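Local coordinates for protein HIAXHD3 (Humicola insolens, PDB 3ZXL) that acts as a GH43 exo-arabinofuranosidase that targets side chains, probably of xylan, and whose active site has been engineered to give endo-xylanase activity as well, at residues Y155-N160 against A192-Y197; P161-A166 against R181-P186; R200-I205 against V216-T221; N370-R375 against F510-F515. All coordinates share one frame; numbering follows the deposited sequence.

Interaction 1 of 4, residues Y155-N160 against A192-Y197; sequences YIAYGN and AGARMY
M196 reaches toward strand 155-158 with a fully extended side chain, its CG anti to the backbone N (chi1 -174°), which places SD between the CB methylene of Y155 and the CB methyl of A157. SD lies 4.0 Å from Y155 CB and equally far from A157 CB, and it meets Y155 through that carbon alone. The rest of the Y155 side chain leads away, CG standing anti to the carbonyl carbon (chi1 -61°), and meets D149 and P224. One step along, the small side chains A157 and A194 meet methyl to methyl, with CB to CB at 3.8 Å. I205 of strand 202-209 touches all three of A157, A194 and M196. The two strands run roughly antiparallel at 153° with their axes 6.3 Å apart, and no direct hydrogen bond joins them. They belong to successive four-stranded and five-stranded antiparallel sheets, consistent with neighbouring blades of the five-bladed beta-propeller of GH43 enzymes. Where the chains leave this seam, a water takes over: it donates to G159 O at 2.8 Å and accepts from A194 N at 3.0 Å. Beyond it, the carboxamide of N160 lies against A192, with ND2 3.6 Å from the A192 CB methyl. This side chain is also about 5 Å from a bound bis-tris propane molecule.

Interaction 2 of 4, residues P161-A166 against R181-P186; sequences PTINVA and RVYAHP
R181 opens its segment by donating its backbone N-H to N164 OD1, at 2.8 Å, nearly straight (164°) and in the plane of the side-chain carbonyl. A leucine in place of N164 would remove this acceptor, and would probably leave the R181 N-H without its mate. The extended R181 side chain runs alongside its own segment toward A184, NH1 coming near T162 CG2. V182 N bonds to I163 O at 2.7 Å, while V182 CG2 packs against I163 CG2 and V165 CG2, 4.0 Å from each. Y183 N reaches the same I163 O only weakly, at 3.5 Å. Two residues thus face one, a classic beta bulge, at the corner where the chain passes from one propeller blade toward the next; V182 also bonds through its backbone to Y228 of the following sheet. Y183 O accepts from I163 N at 3.0 Å (167°), and the edge of the Y183 ring meets I163 CG1. A184 sets its CB 3.8 Å from T162 CG2 and over the rim of one face of the R181 guanidinium. At H185 a water bridges the two segments, donating to P161 O at 2.7 Å and accepting from H185 N at 3.0 Å.

Interaction 3 of 4, residues R200-I205 against V216-T221; sequences RGNYYI and VLRSTT
N202 and S219 join side chain to backbone at the end of the pair: N202 ND2 donates to S219 O at 3.3 Å, the donor lying in the carbonyl plane although the oxygen is tilted from the amide plane. The other end of the same carboxamide is used at home, N202 OD1 taking the Y203 N-H at 2.8 Å from above its carbonyl plane. A leucine here lacks both the amide N-H and the oxygen, and would probably leave S219 O without this donor and Y203 N without this acceptor. Deeper in, Y203 O receives S219 N at 2.9 Å and 168°. I205 and L217 form a hydrogen-bonded pair, I205 N to L217 O at 3.0 Å and L217 N to I205 O at 2.8 Å; L217 O also takes a CA-H contact from Y204. Between these rungs stands the non-hydrogen-bonded pair Y204-R218. The aliphatic part of R218 lies along the Y204 ring, CG over one face at 3.9 Å from the centroid, while the guanidinium plane is turned 80° from the ring. Their polar ends are satisfied elsewhere: Y204 OH by G286 O, R218 NH1 by D285 O, with the guanidinium also in a cation-pi contact with W287. Likewise Y203 OH bonds D149 and S219 OG bonds S223 O. Strands 202-209 and 213-219 thus form a beta hairpin within one blade of the GH43 beta-propeller.

Interaction 4 of 4, residues N370-R375 against F510-F515; sequences NTLTRR and FGVFNF
L372 and V512 form one rung of an antiparallel pair in the C-terminal concanavalin A-like beta-sandwich, their strands running at 176° to each other. The backbone carries most of it. L372 and V512 exchange two hydrogen bonds, each 2.9 Å from N to O, and R374 and F510 exchange two more. Between these rungs T373 and G511 form the non-hydrogen-bonded pair, 4.1 Å from CA to CA. CA-H...O contacts also form, among them T373 CA to F510 O. Apolar contact is modest: L372 CB meets V512 CG1 at 3.9 Å, on the face where F510 and R374 pack on F529 of strand 523-533 in the other sheet. Polar side chains look elsewhere, T373 OG1 to E334 O, R375 to D16 O and, in a salt bridge, to E334, and R374 to W333 by cation-pi. At the far end F513 and T371 lie side by side, pointing the same way, F513 CB 3.6 Å from T371 OG1; a water sits 3.0 Å from that hydroxyl and accepts from N514 N at 3.1 Å.

Overall arrangement
Interactions 1 to 3 cluster in one region of the propeller, whereas interaction 4 lies across the chain's centre, its centre 34 to 44 Å from theirs, in the C-terminal domain. Interactions 1, 3 and 4 are buried and interaction 2 only partly so. Interactions 1 and 2 share a sheet through strands 154-158 and 163-168, and interactions 1 and 3 share another through strands 192-199 and 202-209; V165 and I205 bring interaction 2 against interaction 3. Chemistry follows place: between blades, interaction 1 relies on small apolar groups and one water, interaction 2 adds a bulge and a side-chain bond, and interactions 3 and 4 are backbone ladders, interaction 3 with an added amide bond and a CH-pi contact.

Interaction 1 of 4, residues Y155-N160 against A192-Y197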
loop_
_atom_site.group_PDB
_atom_site.type_symbol
_atom_site.label_atom_id
_atom_site.label_comp_id
_atom_site.label_asym_id
_atom_site.label_seq_id
_atom_site.Cartn_x
_atom_site.Cartn_y
_atom_site.Cartn_z
ATOM N N TYR A 155 5.234 -21.459 -11.835
ATOM C CA TYR A 155 6.481 -20.838 -12.267
ATOM C C TYR A 155 6.592 -19.448 -11.636
ATOM O O TYR A 155 5.589 -18.807 -11.354
ATOM C CB TYR A 155 6.489 -20.680 -13.790
ATOM C CG TYR A 155 6.397 -21.998 -14.526
ATOM C CD1 TYR A 155 7.542 -22.714 -14.868
ATOM C CD2 TYR A 155 5.147 -22.524 -14.889
ATOM C CE1 TYR A 155 7.452 -23.920 -15.545
ATOM C CE2 TYR A 155 5.049 -23.726 -15.558
ATOM C CZ TYR A 155 6.198 -24.400 -15.898
ATOM O OH TYR A 155 6.078 -25.586 -16.569
ATOM N N ILE A 156 7.807 -18.966 -11.468
ATOM C CA ILE A 156 7.960 -17.597 -11.038
ATOM C C ILE A 156 8.928 -16.891 -11.966
ATOM O O ILE A 156 10.046 -17.332 -12.113
ATOM C CB ILE A 156 8.450 -17.493 -9.574
ATOM C CG1 ILE A 156 7.282 -17.876 -8.639
ATOM C CG2 ILE A 156 9.015 -16.046 -9.352
ATOM C CD1 ILE A 156 7.533 -17.605 -7.168
ATOM N N ALA A 157 8.496 -15.806 -12.624
ATOM C CA ALA A 157 9.402 -14.993 -13.442
ATOM C C ALA A 157 9.998 -13.951 -12.482
ATOM O O ALA A 157 9.271 -13.413 -11.663
ATOM C CB ALA A 157 8.602 -14.251 -14.603
ATOM N N TYR A 158 11.292 -13.656 -12.563
ATOM C CA TYR A 158 11.818 -12.653 -11.647
ATOM C C TYR A 158 13.115 -12.074 -12.207
ATOM O O TYR A 158 13.682 -12.592 -13.161
ATOM C CB TYR A 158 12.093 -13.281 -10.280
ATOM C CG TYR A 158 13.174 -14.317 -10.331
ATOM C CD1 TYR A 158 12.909 -15.599 -10.769
ATOM C CD2 TYR A 158 14.497 -13.985 -9.995
ATOM C CE1 TYR A 158 13.905 -16.537 -10.827
ATOM C CE2 TYR A 158 15.486 -14.897 -10.074
ATOM C CZ TYR A 158 15.183 -16.181 -10.482
ATOM O OH TYR A 158 16.150 -17.126 -10.543
ATOM N N GLY A 159 13.585 -11.018 -11.580
ATOM C CA GLY A 159 14.931 -10.520 -11.870
ATOM C C GLY A 159 14.940 -9.012 -12.088
ATOM O O GLY A 159 13.902 -8.394 -12.343
ATOM N N ASN A 160 16.138 -8.440 -12.008
ATOM C CA ASN A 160 16.397 -7.039 -12.322
ATOM C C ASN A 160 17.919 -7.004 -12.304
ATOM O O ASN A 160 18.499 -7.282 -11.277
ATOM C CB ASN A 160 15.808 -6.116 -11.231
ATOM C CG ASN A 160 16.255 -4.652 -11.394
ATOM O OD1 ASN A 160 17.196 -4.392 -12.107
ATOM N ND2 ASN A 160 15.556 -3.701 -10.744
ATOM N N ALA A 192 12.479 -5.000 -15.124
ATOM C CA ALA A 192 12.167 -5.500 -13.805
ATOM C C ALA A 192 10.640 -5.629 -13.716
ATOM O O ALA A 192 9.927 -5.399 -14.685
ATOM C CB ALA A 192 12.689 -4.495 -12.739
ATOM N N GLY A 193 10.123 -5.930 -12.544
ATOM C CA GLY A 193 8.679 -5.835 -12.367
ATOM C C GLY A 193 7.864 -6.957 -13.047
ATOM O O GLY A 193 6.701 -6.746 -13.390
ATOM N N ALA A 194 8.448 -8.136 -13.196
ATOM C CA ALA A 194 7.771 -9.261 -13.913
ATOM C C ALA A 194 6.361 -9.640 -13.379
ATOM O O ALA A 194 6.167 -9.792 -12.167
ATOM C CB ALA A 194 8.646 -10.499 -13.942
ATOM N N ARG A 195 5.401 -9.748 -14.307
ATOM C CA ARG A 195 4.112 -10.435 -14.118
ATOM C C ARG A 195 4.053 -11.518 -15.215
ATOM O O ARG A 195 4.483 -11.246 -16.329
ATOM C CB ARG A 195 2.972 -9.412 -14.279
ATOM C CG ARG A 195 3.130 -8.235 -13.219
ATOM C CD ARG A 195 2.483 -8.649 -11.994
ATOM N NE ARG A 195 2.620 -7.787 -10.804
ATOM C CZ ARG A 195 3.375 -8.116 -9.771
ATOM N NH1 ARG A 195 4.149 -9.202 -9.857
ATOM N NH2 ARG A 195 3.367 -7.354 -8.688
ATOM N N MET A 196 3.531 -12.718 -14.924
ATOM C CA MET A 196 3.672 -13.830 -15.884
ATOM C C MET A 196 2.331 -14.441 -16.150
ATOM O O MET A 196 1.495 -14.495 -15.215
ATOM C CB MET A 196 4.616 -14.904 -15.320
ATOM C CG MET A 196 4.922 -16.021 -16.365
ATOM S SD MET A 196 6.134 -17.191 -15.696
ATOM C CE MET A 196 6.423 -18.166 -17.157
ATOM N N TYR A 197 2.067 -14.813 -17.402
ATOM C CA TYR A 197 0.676 -15.142 -17.818
ATOM C C TYR A 197 0.720 -16.330 -18.785
ATOM O O TYR A 197 1.705 -16.481 -19.530
ATOM C CB TYR A 197 0.002 -13.956 -18.564
ATOM C CG TYR A 197 -0.088 -12.691 -17.734
ATOM C CD1 TYR A 197 -1.084 -12.529 -16.780
ATOM C CD2 TYR A 197 0.874 -11.690 -17.873
ATOM C CE1 TYR A 197 -1.145 -11.368 -15.987
ATOM C CE2 TYR A 197 0.837 -10.549 -17.098
ATOM C CZ TYR A 197 -0.175 -10.410 -16.129
ATOM O OH TYR A 197 -0.175 -9.240 -15.356
HETATM O O HOH W 1 11.230 -9.043 -12.572
#

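Interaction 2 of 4, residues P161-A166 against R181-P186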
loop_
_atom_site.group_PDB
_atom_site.type_symbol
_atom_site.label_atom_id
_atom_site.label_comp_id
_atom_site.label_asym_id
_atom_site.label_seq_id
_atom_site.Cartn_x
_atom_site.Cartn_y
_atom_site.Cartn_z
ATOM N N PRO A 161 18.569 -6.666 -13.422
ATOM C CA PRO A 161 18.043 -6.042 -14.635
ATOM C C PRO A 161 17.730 -7.015 -15.766
ATOM O O PRO A 161 17.355 -6.559 -16.837
ATOM C CB PRO A 161 19.219 -5.169 -15.085
ATOM C CG PRO A 161 20.403 -6.084 -14.819
ATOM C CD PRO A 161 20.048 -6.750 -13.475
ATOM N N THR A 162 17.879 -8.312 -15.558
ATOM C CA THR A 162 17.448 -9.273 -16.581
ATOM C C THR A 162 16.481 -10.286 -15.956
ATOM O O THR A 162 16.391 -10.388 -14.738
ATOM C CB THR A 162 18.637 -10.027 -17.163
ATOM O OG1 THR A 162 19.326 -10.682 -16.095
ATOM C CG2 THR A 162 19.603 -9.043 -17.821
ATOM N N ILE A 163 15.794 -11.049 -16.800
ATOM C CA ILE A 163 14.644 -11.874 -16.335
ATOM C C ILE A 163 14.983 -13.367 -16.405
ATOM O O ILE A 163 15.576 -13.852 -17.386
ATOM C CB ILE A 163 13.343 -11.578 -17.168
ATOM C CG1 ILE A 163 13.067 -10.069 -17.240
ATOM C CG2 ILE A 163 12.102 -12.356 -16.612
ATOM C CD1 ILE A 163 12.843 -9.375 -15.887
ATOM N N ASN A 164 14.643 -14.066 -15.335
ATOM C CA ASN A 164 14.800 -15.509 -15.220
ATOM C C ASN A 164 13.432 -16.155 -14.967
ATOM O O ASN A 164 12.492 -15.480 -14.536
ATOM C CB ASN A 164 15.713 -15.811 -14.020
ATOM C CG ASN A 164 16.963 -14.941 -14.007
ATOM O OD1 ASN A 164 17.703 -14.891 -14.985
ATOM N ND2 ASN A 164 17.173 -14.212 -12.910
ATOM N N VAL A 165 13.315 -17.457 -15.207
ATOM C CA VAL A 165 12.075 -18.148 -14.850
ATOM C C VAL A 165 12.416 -19.403 -14.040
ATOM O O VAL A 165 13.222 -20.243 -14.501
ATOM C CB VAL A 165 11.288 -18.561 -16.098
ATOM C CG1 VAL A 165 10.146 -19.519 -15.731
ATOM C CG2 VAL A 165 10.753 -17.322 -16.798
ATOM N N ALA A 166 11.808 -19.513 -12.857
ATOM C CA ALA A 166 12.006 -20.696 -11.975
ATOM C C ALA A 166 10.735 -21.525 -12.046
ATOM O O ALA A 166 9.648 -20.957 -12.199
ATOM C CB ALA A 166 12.216 -20.261 -10.552
ATOM N N ARG A 181 18.156 -15.777 -17.581
ATOM C CA ARG A 181 18.304 -14.828 -18.673
ATOM C C ARG A 181 17.376 -15.205 -19.841
ATOM O O ARG A 181 17.818 -15.321 -20.983
ATOM C CB ARG A 181 19.780 -14.782 -19.123
ATOM C CG ARG A 181 20.129 -13.479 -19.838
ATOM C CD ARG A 181 21.581 -13.458 -20.329
ATOM N NE ARG A 181 21.821 -12.300 -21.180
ATOM C CZ ARG A 181 22.245 -11.122 -20.739
ATOM N NH1 ARG A 181 22.513 -10.934 -19.450
ATOM N NH2 ARG A 181 22.426 -10.130 -21.598
ATOM N N VAL A 182 16.089 -15.404 -19.554
ATOM C CA VAL A 182 15.130 -15.711 -20.597
ATOM C C VAL A 182 14.851 -14.452 -21.386
ATOM O O VAL A 182 14.358 -14.512 -22.515
ATOM C CB VAL A 182 13.846 -16.296 -20.014
ATOM C CG1 VAL A 182 14.180 -17.488 -19.113
ATOM C CG2 VAL A 182 13.047 -15.183 -19.245
ATOM N N TYR A 183 15.204 -13.299 -20.815
ATOM C CA TYR A 183 15.142 -12.034 -21.534
ATOM C C TYR A 183 16.127 -11.021 -20.978
ATOM O O TYR A 183 16.220 -10.834 -19.763
ATOM C CB TYR A 183 13.765 -11.397 -21.464
ATOM C CG TYR A 183 13.747 -10.054 -22.180
ATOM C CD1 TYR A 183 13.618 -10.000 -23.580
ATOM C CD2 TYR A 183 13.875 -8.854 -21.478
ATOM C CE1 TYR A 183 13.588 -8.780 -24.271
ATOM C CE2 TYR A 183 13.821 -7.592 -22.173
ATOM C CZ TYR A 183 13.673 -7.600 -23.572
ATOM O OH TYR A 183 13.653 -6.434 -24.283
ATOM N N ALA A 184 16.836 -10.359 -21.888
ATOM C CA ALA A 184 17.708 -9.226 -21.554
ATOM C C ALA A 184 17.478 -8.118 -22.584
ATOM O O ALA A 184 17.358 -8.404 -23.763
ATOM C CB ALA A 184 19.162 -9.663 -21.550
ATOM N N HIS A 185 17.366 -6.874 -22.137
ATOM C CA HIS A 185 17.163 -5.725 -23.024
ATOM C C HIS A 185 18.359 -5.632 -23.981
ATOM O O HIS A 185 19.465 -5.821 -23.549
ATOM C CB HIS A 185 17.106 -4.451 -22.216
ATOM C CG HIS A 185 16.595 -3.287 -22.999
ATOM N ND1 HIS A 185 17.426 -2.404 -23.655
ATOM C CD2 HIS A 185 15.331 -2.881 -23.262
ATOM C CE1 HIS A 185 16.695 -1.493 -24.269
ATOM N NE2 HIS A 185 15.421 -1.757 -24.043
ATOM N N PRO A 186 18.121 -5.366 -25.280
ATOM C CA PRO A 186 19.191 -5.361 -26.290
ATOM C C PRO A 186 20.189 -4.196 -26.171
ATOM O O PRO A 186 21.228 -4.274 -26.819
ATOM C CB PRO A 186 18.419 -5.291 -27.615
ATOM C CG PRO A 186 17.155 -4.576 -27.270
ATOM C CD PRO A 186 16.809 -5.046 -25.872
HETATM O O HOH W 2 18.069 -6.041 -19.359
#

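Interaction 3 of 4, residues R200-I205 against V216-T221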
loop_
_atom_site.group_PDB
_atom_site.type_symbol
_atom_site.label_atom_id
_atom_site.label_comp_id
_atom_site.label_asym_id
_atom_site.label_seq_id
_atom_site.Cartn_x
_atom_site.Cartn_y
_atom_site.Cartn_z
ATOM N N ARG A 200 -4.028 -17.766 -24.392
ATOM C CA ARG A 200 -4.184 -18.278 -25.773
ATOM C C ARG A 200 -3.036 -19.218 -26.198
ATOM O O ARG A 200 -2.400 -19.016 -27.227
ATOM C CB ARG A 200 -4.269 -17.076 -26.738
ATOM C CG ARG A 200 -5.544 -16.237 -26.512
ATOM C CD ARG A 200 -5.484 -14.817 -27.125
ATOM N NE ARG A 200 -6.587 -13.999 -26.612
ATOM C CZ ARG A 200 -7.308 -13.145 -27.338
ATOM N NH1 ARG A 200 -7.044 -12.959 -28.625
ATOM N NH2 ARG A 200 -8.301 -12.465 -26.774
ATOM N N GLY A 201 -2.702 -20.175 -25.345
ATOM C CA GLY A 201 -1.709 -21.185 -25.654
ATOM C C GLY A 201 -0.270 -20.734 -25.589
ATOM O O GLY A 201 0.623 -21.523 -25.886
ATOM N N ASN A 202 0.001 -19.493 -25.199
ATOM C CA ASN A 202 1.431 -19.088 -25.109
ATOM C C ASN A 202 1.750 -18.356 -23.802
ATOM O O ASN A 202 0.837 -17.980 -23.060
ATOM C CB ASN A 202 1.849 -18.251 -26.311
ATOM C CG ASN A 202 3.390 -18.415 -26.656
ATOM O OD1 ASN A 202 4.167 -19.039 -25.915
ATOM N ND2 ASN A 202 3.793 -17.858 -27.776
ATOM N N TYR A 203 3.039 -18.158 -23.519
ATOM C CA TYR A 203 3.439 -17.540 -22.260
ATOM C C TYR A 203 3.884 -16.120 -22.507
ATOM O O TYR A 203 4.616 -15.850 -23.470
ATOM C CB TYR A 203 4.616 -18.306 -21.626
ATOM C CG TYR A 203 4.202 -19.726 -21.270
ATOM C CD1 TYR A 203 4.284 -20.747 -22.219
ATOM C CD2 TYR A 203 3.683 -20.028 -20.020
ATOM C CE1 TYR A 203 3.892 -22.058 -21.906
ATOM C CE2 TYR A 203 3.292 -21.346 -19.691
ATOM C CZ TYR A 203 3.383 -22.341 -20.632
ATOM O OH TYR A 203 2.992 -23.629 -20.319
ATOM N N TYR A 204 3.509 -15.246 -21.601
ATOM C CA TYR A 204 3.804 -13.819 -21.738
ATOM C C TYR A 204 4.310 -13.349 -20.384
ATOM O O TYR A 204 3.827 -13.823 -19.355
ATOM C CB TYR A 204 2.531 -12.985 -22.055
ATOM C CG TYR A 204 1.863 -13.253 -23.420
ATOM C CD1 TYR A 204 1.149 -14.417 -23.656
ATOM C CD2 TYR A 204 1.950 -12.332 -24.458
ATOM C CE1 TYR A 204 0.549 -14.671 -24.907
ATOM C CE2 TYR A 204 1.316 -12.563 -25.724
ATOM C CZ TYR A 204 0.637 -13.748 -25.923
ATOM O OH TYR A 204 0.032 -13.988 -27.131
ATOM N N ILE A 205 5.246 -12.393 -20.383
ATOM C CA ILE A 205 5.692 -11.749 -19.167
ATOM C C ILE A 205 5.654 -10.251 -19.406
ATOM O O ILE A 205 6.108 -9.753 -20.428
ATOM C CB ILE A 205 7.138 -12.155 -18.839
ATOM C CG1 ILE A 205 7.178 -13.658 -18.647
ATOM C CG2 ILE A 205 7.669 -11.349 -17.574
ATOM C CD1 ILE A 205 8.724 -14.272 -18.502
ATOM N N VAL A 216 5.850 -5.999 -23.326
ATOM C CA VAL A 216 5.156 -7.300 -23.266
ATOM C C VAL A 216 6.092 -8.289 -23.940
ATOM O O VAL A 216 6.528 -8.043 -25.059
ATOM C CB VAL A 216 3.711 -7.263 -23.899
ATOM C CG1 VAL A 216 3.664 -6.503 -25.282
ATOM C CG2 VAL A 216 3.081 -8.684 -24.000
ATOM N N LEU A 217 6.483 -9.334 -23.199
ATOM C CA LEU A 217 7.387 -10.363 -23.674
ATOM C C LEU A 217 6.584 -11.612 -23.993
ATOM O O LEU A 217 5.600 -11.931 -23.287
ATOM C CB LEU A 217 8.392 -10.748 -22.587
ATOM C CG LEU A 217 9.144 -9.622 -21.849
ATOM C CD1 LEU A 217 10.157 -10.223 -20.885
ATOM C CD2 LEU A 217 9.824 -8.728 -22.845
ATOM N N ARG A 218 6.988 -12.324 -25.049
ATOM C CA ARG A 218 6.252 -13.533 -25.434
ATOM C C ARG A 218 7.253 -14.620 -25.730
ATOM O O ARG A 218 8.248 -14.387 -26.418
ATOM C CB ARG A 218 5.375 -13.298 -26.673
ATOM C CG ARG A 218 4.339 -14.441 -26.893
ATOM C CD ARG A 218 3.400 -14.177 -28.058
ATOM N NE ARG A 218 4.101 -14.283 -29.329
ATOM C CZ ARG A 218 3.575 -13.948 -30.517
ATOM N NH1 ARG A 218 2.314 -13.500 -30.637
ATOM N NH2 ARG A 218 4.311 -14.075 -31.599
ATOM N N SER A 219 6.980 -15.815 -25.231
ATOM C CA SER A 219 7.875 -16.927 -25.450
ATOM C C SER A 219 8.023 -17.248 -26.925
ATOM O O SER A 219 7.040 -17.456 -27.609
ATOM C CB SER A 219 7.351 -18.164 -24.707
ATOM O OG SER A 219 8.136 -19.272 -25.078
ATOM N N THR A 220 9.247 -17.335 -27.421
ATOM C CA THR A 220 9.418 -17.667 -28.847
ATOM C C THR A 220 9.294 -19.146 -29.157
ATOM O O THR A 220 9.134 -19.521 -30.314
ATOM C CB THR A 220 10.784 -17.194 -29.372
ATOM O OG1 THR A 220 11.821 -17.818 -28.586
ATOM C CG2 THR A 220 10.864 -15.674 -29.286
ATOM N N THR A 221 9.355 -19.992 -28.140
ATOM C CA THR A 221 9.335 -21.429 -28.388
ATOM C C THR A 221 8.040 -22.093 -27.919
ATOM O O THR A 221 7.827 -23.297 -28.150
ATOM C CB THR A 221 10.459 -22.088 -27.585
ATOM O OG1 THR A 221 10.278 -21.751 -26.201
ATOM C CG2 THR A 221 11.849 -21.614 -28.059
#

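Interaction 4 of 4, residues N370-R375 against F510-F515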
loop_
_atom_site.group_PDB
_atom_site.type_symbol
_atom_site.label_atom_id
_atom_site.label_comp_id
_atom_site.label_asym_id
_atom_site.label_seq_id
_atom_site.Cartn_x
_atom_site.Cartn_y
_atom_site.Cartn_z
ATOM N N ASN A 370 4.253 1.236 17.514
ATOM C CA ASN A 370 2.802 1.400 17.640
ATOM C C ASN A 370 2.292 2.762 17.140
ATOM O O ASN A 370 1.325 3.323 17.673
ATOM C CB ASN A 370 2.324 1.088 19.052
ATOM C CG ASN A 370 2.392 -0.418 19.358
ATOM O OD1 ASN A 370 3.110 -1.161 18.680
ATOM N ND2 ASN A 370 1.650 -0.866 20.361
ATOM N N THR A 371 2.922 3.260 16.092
ATOM C CA THR A 371 2.292 4.331 15.269
ATOM C C THR A 371 1.366 3.679 14.230
ATOM O O THR A 371 1.845 2.880 13.405
ATOM C CB THR A 371 3.332 5.156 14.512
ATOM O OG1 THR A 371 4.192 5.806 15.449
ATOM C CG2 THR A 371 2.659 6.220 13.609
ATOM N N LEU A 372 0.072 4.022 14.258
ATOM C CA LEU A 372 -0.939 3.346 13.433
ATOM C C LEU A 372 -1.268 4.257 12.231
ATOM O O LEU A 372 -1.519 5.433 12.427
ATOM C CB LEU A 372 -2.179 3.085 14.309
ATOM C CG LEU A 372 -3.296 2.311 13.587
ATOM C CD1 LEU A 372 -2.880 0.855 13.381
ATOM C CD2 LEU A 372 -4.603 2.393 14.355
ATOM N N THR A 373 -1.211 3.756 10.993
ATOM C CA THR A 373 -1.275 4.655 9.808
ATOM C C THR A 373 -2.322 4.225 8.765
ATOM O O THR A 373 -2.737 3.083 8.747
ATOM C CB THR A 373 0.132 4.710 9.064
ATOM O OG1 THR A 373 0.426 3.471 8.412
ATOM C CG2 THR A 373 1.262 5.065 10.069
ATOM N N ARG A 374 -2.702 5.120 7.849
ATOM C CA ARG A 374 -3.527 4.681 6.749
ATOM C C ARG A 374 -3.333 5.681 5.593
ATOM O O ARG A 374 -2.801 6.794 5.765
ATOM C CB ARG A 374 -4.993 4.598 7.202
ATOM C CG ARG A 374 -5.558 5.958 7.660
ATOM C CD ARG A 374 -6.934 5.764 8.294
ATOM N NE ARG A 374 -7.968 5.592 7.264
ATOM C CZ ARG A 374 -9.078 4.859 7.409
ATOM N NH1 ARG A 374 -9.315 4.197 8.530
ATOM N NH2 ARG A 374 -9.964 4.782 6.429
ATOM N N ARG A 375 -3.744 5.255 4.418
ATOM C CA ARG A 375 -3.475 6.001 3.181
ATOM C C ARG A 375 -4.356 7.230 3.057
ATOM O O ARG A 375 -5.507 7.268 3.525
ATOM C CB ARG A 375 -3.675 5.082 1.966
ATOM C CG ARG A 375 -2.729 3.889 1.966
ATOM C CD ARG A 375 -3.165 2.798 0.976
ATOM N NE ARG A 375 -2.220 1.672 0.976
ATOM C CZ ARG A 375 -2.198 0.721 1.907
ATOM N NH1 ARG A 375 -3.043 0.756 2.949
ATOM N NH2 ARG A 375 -1.300 -0.249 1.822
ATOM N N PHE A 510 -1.848 9.341 6.902
ATOM C CA PHE A 510 -2.310 9.901 8.154
ATOM C C PHE A 510 -1.939 8.886 9.219
ATOM O O PHE A 510 -2.082 7.683 8.973
ATOM C CB PHE A 510 -3.826 9.988 8.158
ATOM C CG PHE A 510 -4.385 11.028 7.232
ATOM C CD1 PHE A 510 -3.890 12.319 7.241
ATOM C CD2 PHE A 510 -5.433 10.705 6.371
ATOM C CE1 PHE A 510 -4.460 13.314 6.363
ATOM C CE2 PHE A 510 -5.963 11.679 5.497
ATOM C CZ PHE A 510 -5.476 12.984 5.529
ATOM N N GLY A 511 -1.538 9.337 10.403
ATOM C CA GLY A 511 -1.204 8.362 11.464
ATOM C C GLY A 511 -1.570 8.893 12.854
ATOM O O GLY A 511 -1.769 10.103 13.036
ATOM N N VAL A 512 -1.609 7.989 13.832
ATOM C CA VAL A 512 -1.732 8.402 15.223
ATOM C C VAL A 512 -0.623 7.681 15.997
ATOM O O VAL A 512 -0.358 6.487 15.731
ATOM C CB VAL A 512 -3.114 8.036 15.798
ATOM C CG1 VAL A 512 -3.463 6.555 15.603
ATOM C CG2 VAL A 512 -3.183 8.446 17.262
ATOM N N PHE A 513 0.015 8.389 16.933
ATOM C CA PHE A 513 1.174 7.828 17.661
ATOM C C PHE A 513 1.059 8.141 19.143
ATOM O O PHE A 513 0.263 9.026 19.562
ATOM C CB PHE A 513 2.472 8.429 17.117
ATOM C CG PHE A 513 2.592 9.902 17.392
ATOM C CD1 PHE A 513 3.153 10.346 18.560
ATOM C CD2 PHE A 513 2.087 10.843 16.481
ATOM C CE1 PHE A 513 3.261 11.743 18.825
ATOM C CE2 PHE A 513 2.173 12.203 16.738
ATOM C CZ PHE A 513 2.753 12.657 17.934
ATOM N N ASN A 514 1.833 7.405 19.950
ATOM C CA ASN A 514 1.917 7.679 21.366
ATOM C C ASN A 514 3.189 6.996 21.880
ATOM O O ASN A 514 3.334 5.785 21.750
ATOM C CB ASN A 514 0.691 7.089 22.076
ATOM C CG ASN A 514 0.698 7.361 23.582
ATOM O OD1 ASN A 514 1.287 8.371 24.044
ATOM N ND2 ASN A 514 0.043 6.480 24.358
ATOM N N PHE A 515 4.135 7.787 22.395
ATOM C CA PHE A 515 5.374 7.258 22.954
ATOM C C PHE A 515 5.760 8.117 24.168
ATOM O O PHE A 515 5.096 9.094 24.459
ATOM C CB PHE A 515 6.501 7.187 21.893
ATOM C CG PHE A 515 6.936 8.547 21.330
ATOM C CD1 PHE A 515 6.268 9.111 20.234
ATOM C CD2 PHE A 515 8.029 9.238 21.873
ATOM C CE1 PHE A 515 6.693 10.347 19.677
ATOM C CE2 PHE A 515 8.448 10.463 21.351
ATOM C CZ PHE A 515 7.779 11.027 20.234
HETATM O O HOH W 3 1.316 3.914 20.572
HETATM O O HOH W 4 3.716 5.540 18.440
#